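WipB (Legionella pneumophila, PDB 5NNY) acts as a translocated Ser/Thr phosphatase effector that targets the host lysosomal nutrient-sensing machinery, and is represented here by its phosphatase domain. Local coordinates at residues 191-196 with 218-223; 204-209 with 234-239; 212-217 with 298-303. All blocks are in the same frame, centred on the assembly; numbering follows the deposited sequence.

Contact 1 (191-196 with 218-223)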
ATOM      1  N   LYS A 191       3.041   5.728  -4.876  1.00 21.45           N
ATOM      2  CA  LYS A 191       4.056   5.857  -5.918  1.00 20.83           C
ATOM      3  C   LYS A 191       4.244   4.479  -6.530  1.00 18.13           C
ATOM      4  O   LYS A 191       4.188   3.478  -5.827  1.00 23.41           O
ATOM      5  CB  LYS A 191       5.399   6.356  -5.363  1.00 21.12           C
ATOM      6  CG  LYS A 191       5.310   7.646  -4.573  1.00 25.40           C
ATOM      7  CD  LYS A 191       5.953   8.782  -5.318  1.00 36.21           C
ATOM      8  CE  LYS A 191       6.180   9.990  -4.422  1.00 46.04           C
ATOM      9  NZ  LYS A 191       7.473   9.881  -3.680  1.00 49.96           N
ATOM     10  N   ILE A 192       4.450   4.434  -7.850  0.51 16.33           N
ATOM     11  CA  ILE A 192       4.778   3.157  -8.485  0.51 21.16           C
ATOM     12  C   ILE A 192       6.173   2.717  -8.073  0.51 21.61           C
ATOM     13  O   ILE A 192       6.395   1.573  -7.663  0.51 19.54           O
ATOM     14  CB  ILE A 192       4.686   3.248 -10.020  0.51 24.95           C
ATOM     15  CG1 ILE A 192       3.349   3.797 -10.488  0.51 25.50           C
ATOM     16  CG2 ILE A 192       4.920   1.875 -10.643  0.51 29.53           C
ATOM     17  CD1 ILE A 192       3.271   3.887 -12.001  0.51 31.44           C
ATOM     18  N   ILE A 193       7.140   3.617  -8.217  1.00 16.77           N
ATOM     19  CA  ILE A 193       8.511   3.382  -7.802  1.00 19.85           C
ATOM     20  C   ILE A 193       8.972   4.668  -7.125  1.00 23.51           C
ATOM     21  O   ILE A 193       8.371   5.734  -7.288  1.00 23.91           O
ATOM     22  CB  ILE A 193       9.452   3.009  -8.976  1.00 26.89           C
ATOM     23  CG1 ILE A 193       9.367   4.060 -10.085  1.00 30.07           C
ATOM     24  CG2 ILE A 193       9.134   1.624  -9.525  1.00 21.14           C
ATOM     25  CD1 ILE A 193      10.329   3.831 -11.222  1.00 31.69           C
ATOM     26  N   SER A 194      10.055   4.565  -6.355  1.00 22.57           N
ATOM     27  CA  SER A 194      10.590   5.716  -5.636  1.00 24.10           C
ATOM     28  C   SER A 194      12.111   5.616  -5.594  1.00 22.53           C
ATOM     29  O   SER A 194      12.701   4.676  -6.143  1.00 17.42           O
ATOM     30  CB  SER A 194       9.991   5.813  -4.233  1.00 24.61           C
ATOM     31  OG  SER A 194      10.364   7.052  -3.651  1.00 26.06           O
ATOM     32  N   TYR A 195      12.754   6.588  -4.934  1.00 19.61           N
ATOM     33  CA  TYR A 195      14.215   6.585  -4.915  1.00 18.01           C
ATOM     34  C   TYR A 195      14.766   7.423  -3.767  1.00 24.70           C
ATOM     35  O   TYR A 195      14.103   8.315  -3.227  1.00 20.61           O
ATOM     36  CB  TYR A 195      14.789   7.083  -6.254  1.00 15.72           C
ATOM     37  CG  TYR A 195      14.418   8.514  -6.556  1.00 17.51           C
ATOM     38  CD1 TYR A 195      15.130   9.567  -5.989  1.00 22.70           C
ATOM     39  CD2 TYR A 195      13.353   8.811  -7.400  1.00 26.56           C
ATOM     40  CE1 TYR A 195      14.779  10.871  -6.239  1.00 20.93           C
ATOM     41  CE2 TYR A 195      12.994  10.107  -7.660  1.00 22.38           C
ATOM     42  CZ  TYR A 195      13.718  11.134  -7.087  1.00 27.67           C
ATOM     43  OH  TYR A 195      13.352  12.430  -7.344  1.00 25.88           O
ATOM     44  N   SER A 196      16.017   7.127  -3.418  1.00 27.30           N
ATOM     45  CA  SER A 196      16.852   7.993  -2.599  1.00 22.21           C
ATOM     46  C   SER A 196      18.080   8.328  -3.429  1.00 20.75           C
ATOM     47  O   SER A 196      18.732   7.427  -3.963  1.00 26.10           O
ATOM     48  CB  SER A 196      17.260   7.315  -1.289  1.00 29.57           C
ATOM     49  OG  SER A 196      18.158   8.147  -0.570  1.00 34.85           O
ATOM     50  N   ARG A 218      12.076   2.120 -17.938  1.00 20.47           N
ATOM     51  CA  ARG A 218      11.941   2.561 -19.322  1.00 20.44           C
ATOM     52  C   ARG A 218      10.553   2.243 -19.864  1.00 22.54           C
ATOM     53  O   ARG A 218       9.952   3.057 -20.573  1.00 22.73           O
ATOM     54  CB  ARG A 218      13.032   1.908 -20.181  1.00 25.35           C
ATOM     55  CG  ARG A 218      13.033   2.350 -21.643  1.00 35.02           C
ATOM     56  CD  ARG A 218      14.022   1.536 -22.477  1.00 36.87           C
ATOM     57  NE  ARG A 218      15.402   1.793 -22.075  1.00 36.41           N
ATOM     58  CZ  ARG A 218      16.155   2.754 -22.602  1.00 43.85           C
ATOM     59  NH1 ARG A 218      15.656   3.532 -23.555  1.00 45.35           N
ATOM     60  NH2 ARG A 218      17.399   2.937 -22.181  1.00 44.33           N
ATOM     61  N   GLY A 219      10.031   1.058 -19.547  1.00 22.46           N
ATOM     62  CA  GLY A 219       8.688   0.720 -19.982  1.00 19.70           C
ATOM     63  C   GLY A 219       7.634   1.624 -19.367  1.00 21.21           C
ATOM     64  O   GLY A 219       6.660   1.991 -20.027  1.00 22.58           O
ATOM     65  N   LEU A 220       7.815   1.985 -18.093  1.00 19.51           N
ATOM     66  CA  LEU A 220       6.867   2.869 -17.422  1.00 19.04           C
ATOM     67  C   LEU A 220       6.885   4.258 -18.047  1.00 23.36           C
ATOM     68  O   LEU A 220       5.834   4.858 -18.286  1.00 21.78           O
ATOM     69  CB  LEU A 220       7.180   2.948 -15.920  1.00 17.09           C
ATOM     70  CG  LEU A 220       6.926   1.673 -15.096  1.00 17.65           C
ATOM     71  CD1 LEU A 220       7.643   1.688 -13.762  1.00 16.62           C
ATOM     72  CD2 LEU A 220       5.410   1.501 -14.862  1.00 18.92           C
ATOM     73  N   ALA A 221       8.074   4.795 -18.314  1.00 24.91           N
ATOM     74  CA  ALA A 221       8.136   6.093 -18.979  1.00 23.15           C
ATOM     75  C   ALA A 221       7.388   6.060 -20.309  1.00 25.47           C
ATOM     76  O   ALA A 221       6.645   6.994 -20.636  1.00 27.21           O
ATOM     77  CB  ALA A 221       9.589   6.510 -19.182  1.00 23.55           C
ATOM     78  N   ARG A 222       7.550   4.976 -21.074  1.00 22.60           N
ATOM     79  CA  ARG A 222       6.817   4.823 -22.329  1.00 24.38           C
ATOM     80  C   ARG A 222       5.311   4.736 -22.095  1.00 28.18           C
ATOM     81  O   ARG A 222       4.528   5.383 -22.797  1.00 27.32           O
ATOM     82  CB  ARG A 222       7.311   3.583 -23.077  1.00 29.69           C
ATOM     83  CG  ARG A 222       6.522   3.294 -24.344  1.00 36.18           C
ATOM     84  CD  ARG A 222       7.082   2.124 -25.143  1.00 43.40           C
ATOM     85  NE  ARG A 222       8.123   2.536 -26.080  1.00 54.38           N
ATOM     86  CZ  ARG A 222       9.358   2.054 -26.080  1.00 58.62           C
ATOM     87  NH1 ARG A 222      10.237   2.488 -26.973  1.00 57.90           N
ATOM     88  NH2 ARG A 222       9.709   1.128 -25.195  1.00 60.01           N
ATOM     89  N   LYS A 223       4.889   3.934 -21.114  1.00 24.32           N
ATOM     90  CA  LYS A 223       3.463   3.780 -20.820  1.00 25.79           C
ATOM     91  C   LYS A 223       2.813   5.114 -20.466  1.00 29.44           C
ATOM     92  O   LYS A 223       1.697   5.403 -20.911  1.00 31.52           O
ATOM     93  CB  LYS A 223       3.278   2.772 -19.688  1.00 29.59           C
ATOM     94  CG  LYS A 223       1.855   2.654 -19.141  1.00 29.38           C
ATOM     95  CD  LYS A 223       1.072   1.619 -19.888  1.00 36.40           C
ATOM     96  CE  LYS A 223      -0.171   1.178 -19.125  1.00 32.07           C
ATOM     97  NZ  LYS A 223      -0.931   0.194 -19.945  1.00 29.05           N
TER
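Leu220 reaches from helix 214-224 to Ile192 and Ile193 of strand 190-198, a small case of a helix laid against the mixed sheet of a phosphoesterase fold. It is the one residue of 218-223 that touches 191-196, and it does so with its methyl groups. Leu220 CD1 stands 4.1 Å from Ile192 CG2 and 4.3 Å from Ile193 CD1, while Leu220 CD2 also lies 4.3 Å from Ile192 CG2. Ile192 and Leu220 slide past each other in opposite directions, and the forked end of Leu220 lies against the branch methyl of Ile192. CG1 of Ile192 sits beside the backbone N (chi1 -53°), which leaves CG2 anti to that N and directed at the helix. Ile192 was modelled in two conformers, and its distances hold for one of them. All three residues are buried, and dispersion and the exclusion of water are what join them.

The next shell fixes the strand side. The side-chain amide of Asn244, on helix 233-253, is hydrogen-bonded through OD1 to Ile192 N and through ND2 to Ile193 O, which secures polar backbone atoms where strand 190-198 is irregular. Glu123 holds the flanking residues, with a salt bridge to Lys191 NZ and a hydrogen bond to Ser194 OG. Val280 and Thr284 of helix 280-286 also pack against Leu220. On the helix side Leu220 is carried by regular backbone bonding: one residue before it, the carbonyl O of Gly219 accepts from Lys223 N at 2.8 Å.

Contact 2 (204-209 with 234-239)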
ATOM      1  N   ILE A 204      22.085   6.215  -6.964  1.00 17.84           N
ATOM      2  CA  ILE A 204      20.653   6.247  -6.681  1.00 15.79           C
ATOM      3  C   ILE A 204      20.211   4.883  -6.163  1.00 22.79           C
ATOM      4  O   ILE A 204      20.700   3.842  -6.616  1.00 24.94           O
ATOM      5  CB  ILE A 204      19.854   6.690  -7.921  1.00 15.51           C
ATOM      6  CG1 ILE A 204      18.378   6.928  -7.570  1.00 20.41           C
ATOM      7  CG2 ILE A 204      20.019   5.676  -9.077  1.00 20.13           C
ATOM      8  CD1 ILE A 204      17.555   7.395  -8.758  1.00 20.63           C
ATOM      9  N   LYS A 205      19.343   4.897  -5.149  1.00 18.59           N
ATOM     10  CA  LYS A 205      18.682   3.701  -4.650  1.00 18.63           C
ATOM     11  C   LYS A 205      17.237   3.772  -5.128  1.00 19.64           C
ATOM     12  O   LYS A 205      16.544   4.745  -4.825  1.00 26.15           O
ATOM     13  CB  LYS A 205      18.715   3.621  -3.125  1.00 21.24           C
ATOM     14  CG  LYS A 205      20.092   3.659  -2.498  1.00 30.15           C
ATOM     15  CD  LYS A 205      19.995   3.465  -0.985  1.00 40.51           C
ATOM     16  CE  LYS A 205      21.146   4.167  -0.271  1.00 48.45           C
ATOM     17  NZ  LYS A 205      21.262   3.743   1.157  1.00 50.89           N
ATOM     18  N   VAL A 206      16.790   2.761  -5.868  1.00 24.61           N
ATOM     19  CA  VAL A 206      15.425   2.708  -6.400  1.00 18.09           C
ATOM     20  C   VAL A 206      14.619   1.735  -5.548  1.00 23.05           C
ATOM     21  O   VAL A 206      15.065   0.609  -5.298  1.00 16.65           O
ATOM     22  CB  VAL A 206      15.408   2.306  -7.888  1.00 19.92           C
ATOM     23  CG1 VAL A 206      13.990   1.953  -8.351  1.00 20.43           C
ATOM     24  CG2 VAL A 206      15.959   3.457  -8.734  1.00 19.67           C
ATOM     25  N   PHE A 207      13.444   2.177  -5.094  1.00 18.30           N
ATOM     26  CA  PHE A 207      12.547   1.381  -4.261  1.00 15.79           C
ATOM     27  C   PHE A 207      11.327   0.970  -5.067  1.00 15.96           C
ATOM     28  O   PHE A 207      10.770   1.764  -5.826  1.00 19.94           O
ATOM     29  CB  PHE A 207      12.083   2.143  -3.011  1.00 17.04           C
ATOM     30  CG  PHE A 207      13.206   2.511  -2.058  1.00 22.32           C
ATOM     31  CD1 PHE A 207      13.902   3.694  -2.214  1.00 26.23           C
ATOM     32  CD2 PHE A 207      13.538   1.676  -1.006  1.00 23.71           C
ATOM     33  CE1 PHE A 207      14.927   4.039  -1.336  1.00 23.55           C
ATOM     34  CE2 PHE A 207      14.557   2.010  -0.122  1.00 28.80           C
ATOM     35  CZ  PHE A 207      15.253   3.190  -0.289  1.00 26.09           C
ATOM     36  N   SER A 208      10.919  -0.278  -4.889  1.00 16.72           N
ATOM     37  CA  SER A 208       9.729  -0.788  -5.547  1.00 15.53           C
ATOM     38  C   SER A 208       9.209  -1.909  -4.671  1.00 18.42           C
ATOM     39  O   SER A 208       9.924  -2.416  -3.809  1.00 19.73           O
ATOM     40  CB  SER A 208      10.024  -1.285  -6.967  1.00 16.17           C
ATOM     41  OG  SER A 208      10.974  -2.345  -6.950  1.00 21.35           O
ATOM     42  N   HIS A 209       7.936  -2.262  -4.870  1.00 19.29           N
ATOM     43  CA  HIS A 209       7.382  -3.364  -4.095  1.00 15.30           C
ATOM     44  C   HIS A 209       8.057  -4.694  -4.443  1.00 18.21           C
ATOM     45  O   HIS A 209       8.327  -5.516  -3.553  1.00 20.40           O
ATOM     46  CB  HIS A 209       5.867  -3.456  -4.319  1.00 15.27           C
ATOM     47  CG  HIS A 209       5.278  -4.727  -3.802  1.00 17.39           C
ATOM     48  ND1 HIS A 209       5.190  -5.010  -2.454  1.00 19.10           N
ATOM     49  CD2 HIS A 209       4.783  -5.805  -4.445  1.00 18.11           C
ATOM     50  CE1 HIS A 209       4.640  -6.201  -2.291  1.00 18.47           C
ATOM     51  NE2 HIS A 209       4.383  -6.702  -3.483  1.00 20.49           N
ATOM     52  N   VAL A 234      20.928  11.570 -11.247  1.00 22.13           N
ATOM     53  CA  VAL A 234      20.012  12.705 -11.202  1.00 23.99           C
ATOM     54  C   VAL A 234      19.003  12.623 -12.341  1.00 22.07           C
ATOM     55  O   VAL A 234      17.813  12.899 -12.154  1.00 24.44           O
ATOM     56  CB  VAL A 234      20.800  14.033 -11.234  1.00 24.99           C
ATOM     57  CG1 VAL A 234      19.925  15.161 -11.731  1.00 30.06           C
ATOM     58  CG2 VAL A 234      21.338  14.369  -9.839  1.00 29.45           C
ATOM     59  N   ASP A 235      19.457  12.246 -13.538  1.00 21.72           N
ATOM     60  CA  ASP A 235      18.534  12.164 -14.668  1.00 27.29           C
ATOM     61  C   ASP A 235      17.507  11.055 -14.469  1.00 29.72           C
ATOM     62  O   ASP A 235      16.331  11.213 -14.818  1.00 23.42           O
ATOM     63  CB  ASP A 235      19.301  11.947 -15.974  1.00 36.54           C
ATOM     64  CG  ASP A 235      19.305  13.181 -16.853  1.00 49.62           C
ATOM     65  OD1 ASP A 235      18.877  14.252 -16.362  1.00 52.96           O
ATOM     66  OD2 ASP A 235      19.726  13.086 -18.028  1.00 61.26           O
ATOM     67  N   LEU A 236      17.935   9.916 -13.929  1.00 28.80           N
ATOM     68  CA  LEU A 236      16.996   8.831 -13.679  1.00 20.26           C
ATOM     69  C   LEU A 236      15.958   9.241 -12.649  1.00 23.01           C
ATOM     70  O   LEU A 236      14.767   8.931 -12.788  1.00 21.80           O
ATOM     71  CB  LEU A 236      17.750   7.586 -13.210  1.00 21.14           C
ATOM     72  CG  LEU A 236      16.911   6.303 -13.152  1.00 24.45           C
ATOM     73  CD1 LEU A 236      16.462   5.862 -14.541  1.00 22.62           C
ATOM     74  CD2 LEU A 236      17.653   5.181 -12.432  1.00 24.06           C
ATOM     75  N   ALA A 237      16.396   9.954 -11.611  1.00 23.56           N
ATOM     76  CA  ALA A 237      15.472  10.478 -10.618  1.00 21.64           C
ATOM     77  C   ALA A 237      14.465  11.417 -11.260  1.00 20.64           C
ATOM     78  O   ALA A 237      13.279  11.406 -10.914  1.00 21.88           O
ATOM     79  CB  ALA A 237      16.255  11.196  -9.519  1.00 18.74           C
ATOM     80  N   LYS A 238      14.915  12.239 -12.209  1.00 20.79           N
ATOM     81  CA  LYS A 238      13.988  13.122 -12.906  1.00 23.34           C
ATOM     82  C   LYS A 238      12.971  12.318 -13.707  1.00 30.05           C
ATOM     83  O   LYS A 238      11.783  12.664 -13.752  1.00 27.08           O
ATOM     84  CB  LYS A 238      14.762  14.075 -13.815  1.00 29.68           C
ATOM     85  CG  LYS A 238      13.975  14.575 -15.003  1.00 39.73           C
ATOM     86  N   THR A 239      13.416  11.227 -14.323  1.00 20.79           N
ATOM     87  CA  THR A 239      12.499  10.356 -15.054  1.00 17.30           C
ATOM     88  C   THR A 239      11.482   9.725 -14.108  1.00 19.39           C
ATOM     89  O   THR A 239      10.303   9.585 -14.454  1.00 21.15           O
ATOM     90  CB  THR A 239      13.295   9.274 -15.786  1.00 20.95           C
ATOM     91  OG1 THR A 239      14.228   9.898 -16.672  1.00 24.30           O
ATOM     92  CG2 THR A 239      12.361   8.330 -16.590  1.00 20.05           C
TER
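Ile204 meets Leu236 and Ala237 where helix 233-253 covers strand 203-208, and the packing is wholly apolar on the side-chain side. Ile204 divides its two branches between neighbouring helix residues. Its CG2 methyl lies 4.1 Å from Leu236 CD2, the two side chains crossing at about a right angle. The longer branch is fully extended, with CG1 opposite the backbone N (chi1 -171°), and this carries Ile204 CD1 to the helix backbone, 4.0 Å from Ala237 N. The same methyl is 4.1 Å from Ala237 CB, a side chain short enough to let the isoleucine approach the helix so closely. Two residues along the strand and on the same face, Val206 adds a looser touch, CG2 to Leu236 CD2 at 4.4 Å. Leu236 CD2 thus bridges alternate strand residues.

Hydrogen bonding belongs to each element separately. Within the helix Lys238 N donates to Val234 O at 3.0 Å, and Asp235 is tied to the chain ahead of it by Ser232 OG on its N and Ser229 OG on its carboxylate. The strand is paired on both edges, with Ser196 on one side and Lys301, Thr303 and Ile305 on the other.

The short segment axes come within 9.5 Å and make an angle of 26°, so the helix, packed on one face of the mixed sheet, runs nearly along the strand in the same direction. With methyl groups alone making the side-chain contact, the attraction lacks direction; the fit of these side chains, more than any directed bond between the two segments, is likely to set how helix and strand lie.

Contact 3 (212-217 with 298-303)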
ATOM      1  N   ILE A 212      12.510  -5.277  -9.931  1.00 20.42           N
ATOM      2  CA  ILE A 212      12.472  -4.694 -11.263  1.00 15.23           C
ATOM      3  C   ILE A 212      13.890  -4.326 -11.678  1.00 19.88           C
ATOM      4  O   ILE A 212      14.846  -4.463 -10.908  1.00 20.96           O
ATOM      5  CB  ILE A 212      11.583  -3.446 -11.325  1.00 13.85           C
ATOM      6  CG1 ILE A 212      12.160  -2.386 -10.373  1.00 16.60           C
ATOM      7  CG2 ILE A 212      10.122  -3.808 -10.968  1.00 17.30           C
ATOM      8  CD1 ILE A 212      11.615  -0.985 -10.592  1.00 18.79           C
ATOM      9  N   GLY A 213      14.006  -3.812 -12.898  1.00 21.63           N
ATOM     10  CA  GLY A 213      15.274  -3.303 -13.379  1.00 20.76           C
ATOM     11  C   GLY A 213      15.059  -1.981 -14.074  1.00 19.56           C
ATOM     12  O   GLY A 213      13.935  -1.462 -14.087  1.00 18.69           O
ATOM     13  N   LEU A 214      16.125  -1.427 -14.662  1.00 21.40           N
ATOM     14  CA  LEU A 214      15.980  -0.238 -15.499  1.00 22.89           C
ATOM     15  C   LEU A 214      15.027  -0.466 -16.668  1.00 21.38           C
ATOM     16  O   LEU A 214      14.423   0.492 -17.166  1.00 20.93           O
ATOM     17  CB  LEU A 214      17.350   0.208 -16.023  1.00 19.87           C
ATOM     18  CG  LEU A 214      18.389   0.628 -14.988  1.00 21.34           C
ATOM     19  CD1 LEU A 214      19.754   0.873 -15.663  1.00 19.16           C
ATOM     20  CD2 LEU A 214      17.937   1.879 -14.259  1.00 25.90           C
ATOM     21  N   ASN A 215      14.889  -1.713 -17.132  1.00 18.53           N
ATOM     22  CA  ASN A 215      13.994  -1.979 -18.252  1.00 23.88           C
ATOM     23  C   ASN A 215      12.546  -1.678 -17.873  1.00 20.53           C
ATOM     24  O   ASN A 215      11.777  -1.184 -18.700  1.00 20.10           O
ATOM     25  CB  ASN A 215      14.139  -3.430 -18.718  1.00 21.50           C
ATOM     26  CG  ASN A 215      14.131  -4.423 -17.569  1.00 20.97           C
ATOM     27  OD1 ASN A 215      14.887  -4.284 -16.606  1.00 21.18           O
ATOM     28  ND2 ASN A 215      13.257  -5.438 -17.660  1.00 21.79           N
ATOM     29  N   HIS A 216      12.159  -1.976 -16.628  1.00 17.34           N
ATOM     30  CA  HIS A 216      10.804  -1.647 -16.176  1.00 15.66           C
ATOM     31  C   HIS A 216      10.583  -0.140 -16.150  1.00 15.79           C
ATOM     32  O   HIS A 216       9.512   0.350 -16.526  1.00 18.42           O
ATOM     33  CB  HIS A 216      10.541  -2.223 -14.779  1.00 15.95           C
ATOM     34  CG  HIS A 216      10.459  -3.712 -14.736  1.00 18.69           C
ATOM     35  ND1 HIS A 216      11.567  -4.519 -14.591  1.00 20.49           N
ATOM     36  CD2 HIS A 216       9.394  -4.547 -14.829  1.00 22.74           C
ATOM     37  CE1 HIS A 216      11.189  -5.786 -14.588  1.00 25.55           C
ATOM     38  NE2 HIS A 216       9.875  -5.829 -14.727  1.00 21.61           N
ATOM     39  N   ILE A 217      11.572   0.611 -15.668  1.00 14.78           N
ATOM     40  CA  ILE A 217      11.431   2.063 -15.591  1.00 14.77           C
ATOM     41  C   ILE A 217      11.309   2.653 -16.988  1.00 16.70           C
ATOM     42  O   ILE A 217      10.500   3.556 -17.234  1.00 21.36           O
ATOM     43  CB  ILE A 217      12.617   2.657 -14.799  1.00 15.97           C
ATOM     44  CG1 ILE A 217      12.677   2.004 -13.428  1.00 19.18           C
ATOM     45  CG2 ILE A 217      12.515   4.182 -14.692  1.00 16.91           C
ATOM     46  CD1 ILE A 217      13.916   2.378 -12.624  1.00 20.98           C
ATOM     47  N   LYS A 298      26.353   2.017 -17.072  1.00 25.60           N
ATOM     48  CA  LYS A 298      27.699   2.569 -16.989  1.00 25.11           C
ATOM     49  C   LYS A 298      27.691   4.026 -16.569  1.00 23.98           C
ATOM     50  O   LYS A 298      28.734   4.541 -16.146  1.00 25.38           O
ATOM     51  CB  LYS A 298      28.435   2.393 -18.318  1.00 36.16           C
ATOM     52  CG  LYS A 298      27.971   3.264 -19.461  1.00 36.67           C
ATOM     53  CD  LYS A 298      28.718   2.874 -20.733  1.00 42.47           C
ATOM     54  CE  LYS A 298      28.333   3.749 -21.905  1.00 49.21           C
ATOM     55  NZ  LYS A 298      26.873   3.653 -22.192  1.00 55.84           N
ATOM     56  N   LYS A 299      26.523   4.676 -16.590  1.00 29.39           N
ATOM     57  CA  LYS A 299      26.458   6.112 -16.372  1.00 30.11           C
ATOM     58  C   LYS A 299      26.190   6.507 -14.924  1.00 26.69           C
ATOM     59  O   LYS A 299      26.217   7.698 -14.621  1.00 23.79           O
ATOM     60  CB  LYS A 299      25.388   6.718 -17.282  1.00 37.15           C
ATOM     61  CG  LYS A 299      25.370   6.065 -18.663  1.00 38.92           C
ATOM     62  CD  LYS A 299      24.322   6.676 -19.575  1.00 51.89           C
ATOM     63  CE  LYS A 299      24.058   5.778 -20.783  1.00 51.60           C
ATOM     64  NZ  LYS A 299      23.102   6.399 -21.743  1.00 56.07           N
ATOM     65  N   PHE A 300      25.948   5.556 -14.030  1.00 22.53           N
ATOM     66  CA  PHE A 300      25.745   5.857 -12.616  1.00 19.60           C
ATOM     67  C   PHE A 300      25.728   4.538 -11.854  1.00 19.60           C
ATOM     68  O   PHE A 300      25.651   3.458 -12.446  1.00 22.61           O
ATOM     69  CB  PHE A 300      24.444   6.634 -12.379  1.00 20.90           C
ATOM     70  CG  PHE A 300      23.235   5.965 -12.977  1.00 21.79           C
ATOM     71  CD1 PHE A 300      22.522   5.024 -12.250  1.00 23.95           C
ATOM     72  CD2 PHE A 300      22.842   6.241 -14.278  1.00 19.42           C
ATOM     73  CE1 PHE A 300      21.451   4.371 -12.812  1.00 24.88           C
ATOM     74  CE2 PHE A 300      21.753   5.606 -14.841  1.00 23.29           C
ATOM     75  CZ  PHE A 300      21.054   4.665 -14.104  1.00 29.98           C
ATOM     76  N   LYS A 301      25.806   4.644 -10.531  1.00 20.44           N
ATOM     77  CA  LYS A 301      25.638   3.510  -9.631  1.00 21.85           C
ATOM     78  C   LYS A 301      24.183   3.435  -9.187  1.00 20.92           C
ATOM     79  O   LYS A 301      23.563   4.464  -8.922  1.00 21.56           O
ATOM     80  CB  LYS A 301      26.535   3.641  -8.402  1.00 27.61           C
ATOM     81  CG  LYS A 301      28.013   3.588  -8.740  1.00 31.31           C
ATOM     82  CD  LYS A 301      28.888   3.948  -7.563  1.00 38.03           C
ATOM     83  CE  LYS A 301      30.342   3.954  -8.007  1.00 40.33           C
ATOM     84  NZ  LYS A 301      31.266   4.554  -7.008  1.00 46.98           N
ATOM     85  N   ILE A 302      23.650   2.220  -9.098  1.00 18.12           N
ATOM     86  CA  ILE A 302      22.264   2.026  -8.678  1.00 16.61           C
ATOM     87  C   ILE A 302      22.196   0.792  -7.788  1.00 23.08           C
ATOM     88  O   ILE A 302      22.874  -0.212  -8.041  1.00 27.12           O
ATOM     89  CB  ILE A 302      21.313   1.909  -9.893  1.00 20.64           C
ATOM     90  CG1 ILE A 302      19.848   1.712  -9.457  1.00 20.74           C
ATOM     91  CG2 ILE A 302      21.736   0.790 -10.813  1.00 21.72           C
ATOM     92  CD1 ILE A 302      18.874   2.083 -10.531  1.00 22.34           C
ATOM     93  N   THR A 303      21.403   0.883  -6.720  1.00 18.35           N
ATOM     94  CA  THR A 303      21.005  -0.292  -5.956  1.00 17.85           C
ATOM     95  C   THR A 303      19.485  -0.364  -5.991  1.00 17.13           C
ATOM     96  O   THR A 303      18.815   0.663  -5.917  1.00 24.87           O
ATOM     97  CB  THR A 303      21.508  -0.226  -4.505  1.00 33.92           C
ATOM     98  OG1 THR A 303      21.023   0.970  -3.894  1.00 44.81           O
ATOM     99  CG2 THR A 303      23.027  -0.196  -4.444  1.00 29.52           C
TER
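Leu214, the first residue of helix 214-224, rests one methyl against two side chains at the edge of the sheet. The dispersion contacts all run through Leu214 CD2. It is 3.8 Å from Ile302 CD1, the leucine and isoleucine sliding past each other in opposite directions, and 4.2 Å from Phe300 CZ. The methyl meets the phenyl ring at its edge, near the ring plane, instead of lying over a face. Phe300 holds its ring between the backbone N and the carbonyl carbon, a congested setting (chi1 53°), and from there the far end of the ring points at the leucine. Leu236 of helix 233-253 touches Leu214, Phe300 and Ile302 alike, so the cluster is closed by a second helix.

The polar interactions serve the start of the helix. Gly213 occupies the N-cap, and its N donates to His216 ND1 at 3.1 Å and 157°, the donor lying 28° out of the imidazole plane. The side chain of His216, third residue of the helix, thus accepts from the amide of the N-cap residue. Since ND1 accepts, the proton would be expected on NE2, which is bonded to Arg288 O. Ile212 CG2 lies over one face of the same ring, toward its rim, 3.8 Å above the plane. Asn215 adds a further anchor, bonding with both amide atoms to Tyr290 and Ile294.

A capped helix start packed on the outermost strand 301-306, immediately after the neighbouring strand 203-208 has ended, is an arrangement of layered alpha/beta architecture, here the rim of the calcineurin-like phosphoesterase fold.

In the fold
Following the chain from the N terminus, sheet strands 6-8, 90-93 and 121-125 precede every contact; then come the hairpin strands 190-198 and 203-208 and helix 214-224, whose second part returns to strand 190-198 and closes contact 1 over 21 intervening residues. Before that loop is shut, residues 204-209 have opened contact 2, closed 24 residues on by helix 233-253. Contact 3 opens at 212-217 and waits 80 residues for strand 301-306. Every pair crosses and none nests. Backbone bonds link the strands of contacts 1 and 2 and those of 2 and 3, while Ile193 packs on Ile212 and Ile217 between contacts 1 and 3. Together they tie three adjacent strands to two successive helices.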